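Local coordinates for protein Uly1 (Catenovulum maritimum, PDB 7DRQ) that probably cleaves the algal polysaccharide ulvan by a lyase reaction, as a calcium-binding member of polysaccharide lyase family 24, at residues A[107-119]-A[202-214]. Residues are numbered along the deposited sequence; the frame is centred on the assembly and turned at random.
Sequences THNTIAVAISPKD and TYPTFFTSHDGDL
Ala-114 lays its CB over one face of the Phe-206 ring, a CH-pi contact 3.5 Å from CB to the ring centroid, displaced toward CG. Phe-206 points its CB at strand 111-115, and CG anti to the carbonyl carbon (chi1 -61°) sets the ring's face against Ala-114; its CE2 reaches Ala-112 CB, which also rests on the pyrrolidine of Pro-204 (CB to CG, 3.8 Å). Leu-214 CD1 packs against the same methyl, 3.6 Å from Ala-114 CB, on the side of the Phe-206 ring that the alanine covers, while its CD2 lies near the backbone of Ile-115 and Ser-116. Leu-125 of strand 122-126 and Leu-216 of strand 214-220 also touch Phe-206.

Strands 111-115 and 202-208 run nearly parallel, their axes 6.7 Å apart, but belong to successive antiparallel sheets, and waters bridge the gap toward its two ends. One links His-108 O to Tyr-203 N, another Thr-110 OG1 to Pro-204 O, and a third Ser-116 OG to Gly-212 O. The rings of His-108 and Tyr-203 meet obliquely, planes at 47°, with Tyr-203 OH at the imidazole edge 3.2 Å from His-108 CD2; Glu-106 holds His-108 ND1. At the far end Lys-118 bends at chi4, passes its CE by Asp-213 OD1 and donates NZ to O of Asp-211, third residue of the type I turn Ser-209 to Gly-212, at 3.2 Å.

Side chains and bridging water, not strand pairing, thus join the first, innermost strands of two consecutive blades, consistent with the beta-propeller family; Asp-213 OD1, 4.5 Å from Lys-118 NZ and beyond a salt bridge, probably adds a mild attraction at the polar end.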
ATOM      1  N   THR A 107       6.883   6.894  -7.563  1.00 14.04           N
ATOM      2  CA  THR A 107       6.712   5.988  -6.428  1.00 11.93           C
ATOM      3  C   THR A 107       5.271   5.528  -6.221  1.00 12.42           C
ATOM      4  O   THR A 107       5.041   4.695  -5.339  1.00 12.38           O
ATOM      5  CB  THR A 107       7.247   6.613  -5.126  1.00 11.91           C
ATOM      6  OG1 THR A 107       6.753   7.951  -4.967  1.00 13.41           O
ATOM      7  CG2 THR A 107       8.791   6.622  -5.119  1.00 11.56           C
ATOM      8  N   HIS A 108       4.293   6.028  -6.990  1.00 11.23           N
ATOM      9  CA  HIS A 108       2.990   5.373  -6.968  1.00 13.60           C
ATOM     10  C   HIS A 108       3.090   3.955  -7.502  1.00 12.82           C
ATOM     11  O   HIS A 108       2.286   3.091  -7.134  1.00 12.57           O
ATOM     12  CB  HIS A 108       1.961   6.125  -7.818  1.00 11.72           C
ATOM     13  CG  HIS A 108       1.558   7.451  -7.254  1.00 13.58           C
ATOM     14  ND1 HIS A 108       2.266   8.610  -7.502  1.00 13.47           N
ATOM     15  CD2 HIS A 108       0.510   7.807  -6.473  1.00 14.56           C
ATOM     16  CE1 HIS A 108       1.677   9.619  -6.883  1.00 15.55           C
ATOM     17  NE2 HIS A 108       0.605   9.160  -6.259  1.00 15.07           N
ATOM     18  N   ASN A 109       4.036   3.719  -8.404  1.00  9.71           N
ATOM     19  CA  ASN A 109       4.014   2.567  -9.301  1.00 11.59           C
ATOM     20  C   ASN A 109       4.704   1.359  -8.689  1.00 11.24           C
ATOM     21  O   ASN A 109       5.606   0.768  -9.278  1.00 13.69           O
ATOM     22  CB  ASN A 109       4.660   2.945 -10.628  1.00 13.95           C
ATOM     23  CG  ASN A 109       3.796   3.875 -11.445  1.00 17.10           C
ATOM     24  OD1 ASN A 109       2.976   4.615 -10.900  1.00 15.40           O
ATOM     25  ND2 ASN A 109       3.993   3.861 -12.763  1.00 16.03           N
ATOM     26  N   THR A 110       4.264   0.983  -7.498  1.00 10.68           N
ATOM     27  CA  THR A 110       4.882  -0.099  -6.748  1.00 12.77           C
ATOM     28  C   THR A 110       4.565  -1.464  -7.368  1.00 11.82           C
ATOM     29  O   THR A 110       3.730  -1.606  -8.263  1.00 12.14           O
ATOM     30  CB  THR A 110       4.408  -0.055  -5.297  1.00 11.56           C
ATOM     31  OG1 THR A 110       2.966  -0.115  -5.280  1.00 15.39           O
ATOM     32  CG2 THR A 110       4.876   1.214  -4.641  1.00 15.10           C
ATOM     33  N   ILE A 111       5.259  -2.481  -6.861  1.00 12.76           N
ATOM     34  CA  ILE A 111       5.022  -3.877  -7.219  1.00 12.95           C
ATOM     35  C   ILE A 111       4.413  -4.566  -6.010  1.00 12.44           C
ATOM     36  O   ILE A 111       5.109  -4.818  -5.017  1.00 11.81           O
ATOM     37  CB  ILE A 111       6.312  -4.590  -7.638  1.00 12.88           C
ATOM     38  CG1 ILE A 111       7.105  -3.773  -8.668  1.00 10.83           C
ATOM     39  CG2 ILE A 111       5.980  -6.006  -8.141  1.00 11.01           C
ATOM     40  CD1 ILE A 111       8.625  -4.065  -8.594  1.00 12.30           C
ATOM     41  N   ALA A 112       3.133  -4.913  -6.102  1.00  9.99           N
ATOM     42  CA  ALA A 112       2.459  -5.642  -5.037  1.00 10.06           C
ATOM     43  C   ALA A 112       2.540  -7.137  -5.309  1.00 10.31           C
ATOM     44  O   ALA A 112       2.487  -7.572  -6.462  1.00 10.23           O
ATOM     45  CB  ALA A 112       0.994  -5.221  -4.924  1.00 10.95           C
ATOM     46  N   VAL A 113       2.687  -7.922  -4.240  1.00 11.89           N
ATOM     47  CA  VAL A 113       2.791  -9.370  -4.355  1.00 10.83           C
ATOM     48  C   VAL A 113       1.808 -10.018  -3.387  1.00 11.59           C
ATOM     49  O   VAL A 113       1.560  -9.508  -2.289  1.00 10.31           O
ATOM     50  CB  VAL A 113       4.235  -9.875  -4.096  1.00  6.55           C
ATOM     51  CG1 VAL A 113       4.706  -9.492  -2.672  1.00 11.35           C
ATOM     52  CG2 VAL A 113       4.346 -11.381  -4.337  1.00  9.78           C
ATOM     53  N   ALA A 114       1.236 -11.147  -3.806  1.00 10.83           N
ATOM     54  CA  ALA A 114       0.443 -11.983  -2.917  1.00  9.87           C
ATOM     55  C   ALA A 114       0.601 -13.448  -3.298  1.00 11.34           C
ATOM     56  O   ALA A 114       0.847 -13.783  -4.462  1.00 11.86           O
ATOM     57  CB  ALA A 114      -1.049 -11.621  -2.961  1.00 10.98           C
ATOM     58  N   ILE A 115       0.434 -14.315  -2.302  1.00 10.13           N
ATOM     59  CA  ILE A 115       0.321 -15.762  -2.489  1.00  9.44           C
ATOM     60  C   ILE A 115      -1.108 -16.174  -2.148  1.00 13.03           C
ATOM     61  O   ILE A 115      -1.655 -15.728  -1.136  1.00 13.42           O
ATOM     62  CB  ILE A 115       1.328 -16.513  -1.595  1.00 11.04           C
ATOM     63  CG1 ILE A 115       2.741 -15.938  -1.741  1.00 13.47           C
ATOM     64  CG2 ILE A 115       1.299 -18.009  -1.898  1.00 12.64           C
ATOM     65  CD1 ILE A 115       3.301 -16.046  -3.124  1.00 13.19           C
ATOM     66  N   SER A 116      -1.725 -17.010  -2.994  1.00 10.17           N
ATOM     67  CA  SER A 116      -2.953 -17.691  -2.574  1.00 11.52           C
ATOM     68  C   SER A 116      -2.590 -18.866  -1.680  1.00 12.71           C
ATOM     69  O   SER A 116      -1.892 -19.776  -2.127  1.00 12.17           O
ATOM     70  CB  SER A 116      -3.754 -18.217  -3.751  1.00  9.70           C
ATOM     71  OG  SER A 116      -4.815 -19.051  -3.257  1.00 11.08           O
ATOM     72  N   PRO A 117      -3.052 -18.902  -0.432  1.00 13.36           N
ATOM     73  CA  PRO A 117      -2.777 -20.076   0.407  1.00 18.05           C
ATOM     74  C   PRO A 117      -3.554 -21.307  -0.035  1.00 15.64           C
ATOM     75  O   PRO A 117      -3.283 -22.400   0.471  1.00 16.07           O
ATOM     76  CB  PRO A 117      -3.194 -19.613   1.812  1.00 18.81           C
ATOM     77  CG  PRO A 117      -3.359 -18.112   1.702  1.00 20.01           C
ATOM     78  CD  PRO A 117      -3.805 -17.873   0.296  1.00 15.21           C
ATOM     79  N   LYS A 118      -4.493 -21.161  -0.973  1.00 15.17           N
ATOM     80  CA  LYS A 118      -5.262 -22.304  -1.448  1.00 14.29           C
ATOM     81  C   LYS A 118      -4.509 -23.071  -2.530  1.00 15.60           C
ATOM     82  O   LYS A 118      -4.181 -24.245  -2.347  1.00 16.25           O
ATOM     83  CB  LYS A 118      -6.635 -21.843  -1.936  1.00 15.77           C
ATOM     84  CG  LYS A 118      -7.552 -21.472  -0.779  1.00 17.72           C
ATOM     85  CD  LYS A 118      -8.800 -20.750  -1.257  1.00 24.01           C
ATOM     86  CE  LYS A 118      -9.857 -20.716  -0.172  1.00 26.07           C
ATOM     87  NZ  LYS A 118      -9.431 -21.490   1.025  1.00 32.75           N
ATOM     88  N   ASP A 119      -4.187 -22.421  -3.649  1.00 12.11           N
ATOM     89  CA  ASP A 119      -3.532 -23.127  -4.748  1.00 11.78           C
ATOM     90  C   ASP A 119      -2.078 -22.719  -4.948  1.00 10.44           C
ATOM     91  O   ASP A 119      -1.469 -23.118  -5.945  1.00 12.12           O
ATOM     92  CB  ASP A 119      -4.321 -22.953  -6.055  1.00 12.84           C
ATOM     93  CG  ASP A 119      -4.371 -21.508  -6.541  1.00 14.01           C
ATOM     94  OD1 ASP A 119      -3.743 -20.617  -5.923  1.00 11.84           O
ATOM     95  OD2 ASP A 119      -5.045 -21.268  -7.564  1.00 12.12           O
ATOM     96  N   THR A 202      -4.984   2.540  -9.280  1.00  9.81           N
ATOM     97  CA  THR A 202      -3.744   2.839  -8.568  1.00 12.60           C
ATOM     98  C   THR A 202      -3.767   2.127  -7.214  1.00 12.27           C
ATOM     99  O   THR A 202      -4.833   1.799  -6.683  1.00 11.65           O
ATOM    100  CB  THR A 202      -3.566   4.357  -8.362  1.00 14.03           C
ATOM    101  OG1 THR A 202      -3.894   5.059  -9.575  1.00 13.14           O
ATOM    102  CG2 THR A 202      -2.116   4.712  -7.941  1.00 13.81           C
ATOM    103  N   TYR A 203      -2.566   1.863  -6.673  1.00 11.14           N
ATOM    104  CA  TYR A 203      -2.327   1.343  -5.323  1.00 13.30           C
ATOM    105  C   TYR A 203      -2.795  -0.091  -5.118  1.00 12.58           C
ATOM    106  O   TYR A 203      -3.724  -0.323  -4.330  1.00 13.92           O
ATOM    107  CB  TYR A 203      -3.015   2.202  -4.264  1.00 14.49           C
ATOM    108  CG  TYR A 203      -2.598   3.639  -4.217  1.00 17.83           C
ATOM    109  CD1 TYR A 203      -1.286   4.008  -3.951  1.00 20.90           C
ATOM    110  CD2 TYR A 203      -3.533   4.636  -4.430  1.00 18.69           C
ATOM    111  CE1 TYR A 203      -0.925   5.346  -3.900  1.00 22.76           C
ATOM    112  CE2 TYR A 203      -3.187   5.962  -4.382  1.00 26.37           C
ATOM    113  CZ  TYR A 203      -1.891   6.315  -4.118  1.00 24.01           C
ATOM    114  OH  TYR A 203      -1.581   7.654  -4.078  1.00 27.18           O
ATOM    115  N   PRO A 204      -2.173  -1.078  -5.766  1.00 12.60           N
ATOM    116  CA  PRO A 204      -2.555  -2.483  -5.518  1.00 10.21           C
ATOM    117  C   PRO A 204      -2.139  -2.912  -4.116  1.00 13.38           C
ATOM    118  O   PRO A 204      -0.977  -2.765  -3.730  1.00 11.34           O
ATOM    119  CB  PRO A 204      -1.791  -3.254  -6.599  1.00 12.82           C
ATOM    120  CG  PRO A 204      -0.554  -2.396  -6.844  1.00 11.12           C
ATOM    121  CD  PRO A 204      -1.022  -0.962  -6.684  1.00  8.72           C
ATOM    122  N   THR A 205      -3.105  -3.416  -3.343  1.00 10.17           N
ATOM    123  CA  THR A 205      -2.860  -3.906  -1.990  1.00 13.16           C
ATOM    124  C   THR A 205      -3.688  -5.162  -1.773  1.00 10.78           C
ATOM    125  O   THR A 205      -4.921  -5.088  -1.769  1.00 11.48           O
ATOM    126  CB  THR A 205      -3.208  -2.849  -0.937  1.00 12.46           C
ATOM    127  OG1 THR A 205      -2.424  -1.675  -1.168  1.00 13.74           O
ATOM    128  CG2 THR A 205      -2.893  -3.377   0.472  1.00 11.78           C
ATOM    129  N   PHE A 206      -3.017  -6.296  -1.595  1.00 11.94           N
ATOM    130  CA  PHE A 206      -3.671  -7.562  -1.314  1.00 11.38           C
ATOM    131  C   PHE A 206      -3.871  -7.750   0.186  1.00 12.60           C
ATOM    132  O   PHE A 206      -3.129  -7.212   1.012  1.00 15.02           O
ATOM    133  CB  PHE A 206      -2.839  -8.741  -1.831  1.00  8.51           C
ATOM    134  CG  PHE A 206      -2.595  -8.746  -3.322  1.00 10.03           C
ATOM    135  CD1 PHE A 206      -3.519  -9.322  -4.192  1.00  8.78           C
ATOM    136  CD2 PHE A 206      -1.391  -8.276  -3.837  1.00 11.69           C
ATOM    137  CE1 PHE A 206      -3.267  -9.376  -5.555  1.00 10.51           C
ATOM    138  CE2 PHE A 206      -1.130  -8.330  -5.192  1.00 12.65           C
ATOM    139  CZ  PHE A 206      -2.074  -8.880  -6.060  1.00 11.73           C
ATOM    140  N   PHE A 207      -4.862  -8.564   0.536  1.00 11.10           N
ATOM    141  CA  PHE A 207      -5.007  -9.033   1.907  1.00 15.65           C
ATOM    142  C   PHE A 207      -5.608 -10.431   1.878  1.00 14.00           C
ATOM    143  O   PHE A 207      -6.231 -10.836   0.894  1.00 13.83           O
ATOM    144  CB  PHE A 207      -5.862  -8.084   2.766  1.00 14.04           C
ATOM    145  CG  PHE A 207      -7.190  -7.703   2.159  1.00 17.47           C
ATOM    146  CD1 PHE A 207      -7.285  -6.644   1.262  1.00 16.40           C
ATOM    147  CD2 PHE A 207      -8.356  -8.385   2.511  1.00 13.81           C
ATOM    148  CE1 PHE A 207      -8.504  -6.276   0.719  1.00 16.93           C
ATOM    149  CE2 PHE A 207      -9.587  -8.018   1.976  1.00 16.45           C
ATOM    150  CZ  PHE A 207      -9.664  -6.977   1.074  1.00 18.13           C
ATOM    151  N   THR A 208      -5.412 -11.166   2.973  1.00 13.22           N
ATOM    152  CA  THR A 208      -5.848 -12.553   3.077  1.00 14.70           C
ATOM    153  C   THR A 208      -6.673 -12.751   4.340  1.00 15.84           C
ATOM    154  O   THR A 208      -6.461 -12.083   5.353  1.00 13.03           O
ATOM    155  CB  THR A 208      -4.665 -13.537   3.095  1.00 15.14           C
ATOM    156  OG1 THR A 208      -3.743 -13.173   4.134  1.00 16.91           O
ATOM    157  CG2 THR A 208      -3.920 -13.493   1.775  1.00 15.32           C
ATOM    158  N   SER A 209      -7.591 -13.703   4.280  1.00 11.37           N
ATOM    159  CA  SER A 209      -8.425 -14.024   5.427  1.00 12.90           C
ATOM    160  C   SER A 209      -7.843 -15.193   6.222  1.00 17.81           C
ATOM    161  O   SER A 209      -6.873 -15.838   5.819  1.00 20.46           O
ATOM    162  CB  SER A 209      -9.839 -14.358   4.968  1.00 14.91           C
ATOM    163  OG  SER A 209      -9.854 -15.651   4.382  1.00 17.74           O
ATOM    164  N   HIS A 210      -8.480 -15.470   7.366  1.00 19.76           N
ATOM    165  CA  HIS A 210      -8.067 -16.571   8.234  1.00 24.34           C
ATOM    166  C   HIS A 210      -8.032 -17.890   7.478  1.00 24.13           C
ATOM    167  O   HIS A 210      -7.054 -18.646   7.553  1.00 24.62           O
ATOM    168  CB  HIS A 210      -9.033 -16.681   9.416  1.00 24.57           C
ATOM    169  CG  HIS A 210      -8.811 -15.658  10.483  1.00 30.22           C
ATOM    170  ND1 HIS A 210      -9.806 -15.269  11.358  1.00 30.84           N
ATOM    171  CD2 HIS A 210      -7.707 -14.951  10.829  1.00 33.28           C
ATOM    172  CE1 HIS A 210      -9.323 -14.365  12.193  1.00 29.71           C
ATOM    173  NE2 HIS A 210      -8.051 -14.158  11.897  1.00 27.03           N
ATOM    174  N   ASP A 211      -9.097 -18.176   6.743  1.00 21.41           N
ATOM    175  CA  ASP A 211      -9.284 -19.420   6.010  1.00 25.03           C
ATOM    176  C   ASP A 211      -8.513 -19.466   4.696  1.00 26.15           C
ATOM    177  O   ASP A 211      -8.682 -20.428   3.934  1.00 26.50           O
ATOM    178  CB  ASP A 211     -10.771 -19.630   5.739  1.00 23.22           C
ATOM    179  CG  ASP A 211     -11.540 -19.976   6.993  1.00 29.28           C
ATOM    180  OD1 ASP A 211     -10.894 -20.163   8.049  1.00 32.63           O
ATOM    181  OD2 ASP A 211     -12.780 -20.059   6.923  1.00 33.04           O
ATOM    182  N   GLY A 212      -7.692 -18.463   4.405  1.00 18.40           N
ATOM    183  CA  GLY A 212      -6.852 -18.509   3.226  1.00 19.15           C
ATOM    184  C   GLY A 212      -7.456 -17.949   1.958  1.00 17.18           C
ATOM    185  O   GLY A 212      -6.925 -18.210   0.874  1.00 14.62           O
ATOM    186  N   ASP A 213      -8.548 -17.196   2.050  1.00 15.89           N
ATOM    187  CA  ASP A 213      -9.028 -16.470   0.884  1.00 12.93           C
ATOM    188  C   ASP A 213      -8.134 -15.271   0.619  1.00 13.01           C
ATOM    189  O   ASP A 213      -7.575 -14.672   1.541  1.00 14.92           O
ATOM    190  CB  ASP A 213     -10.472 -16.011   1.078  1.00 16.33           C
ATOM    191  CG  ASP A 213     -11.474 -17.067   0.635  1.00 21.51           C
ATOM    192  OD1 ASP A 213     -11.263 -17.686  -0.433  1.00 18.77           O
ATOM    193  OD2 ASP A 213     -12.450 -17.287   1.372  1.00 22.31           O
ATOM    194  N   LEU A 214      -7.976 -14.940  -0.655  1.00 10.93           N
ATOM    195  CA  LEU A 214      -7.092 -13.868  -1.090  1.00 12.22           C
ATOM    196  C   LEU A 214      -7.924 -12.792  -1.768  1.00 14.19           C
ATOM    197  O   LEU A 214      -8.779 -13.100  -2.612  1.00 13.33           O
ATOM    198  CB  LEU A 214      -6.027 -14.389  -2.055  1.00  9.90           C
ATOM    199  CG  LEU A 214      -5.150 -13.339  -2.736  1.00 10.94           C
ATOM    200  CD1 LEU A 214      -4.348 -12.542  -1.710  1.00 13.55           C
ATOM    201  CD2 LEU A 214      -4.207 -14.018  -3.735  1.00 13.87           C
TER
HETATM  202  O   HOH W   1       0.020   1.981  -7.981  1.00 12.76           O
HETATM  203  O   HOH W   2       1.698  -1.878  -3.799  1.00 15.74           O
HETATM  204  O   HOH W   3      -6.906 -17.966  -1.931  1.00 15.41           O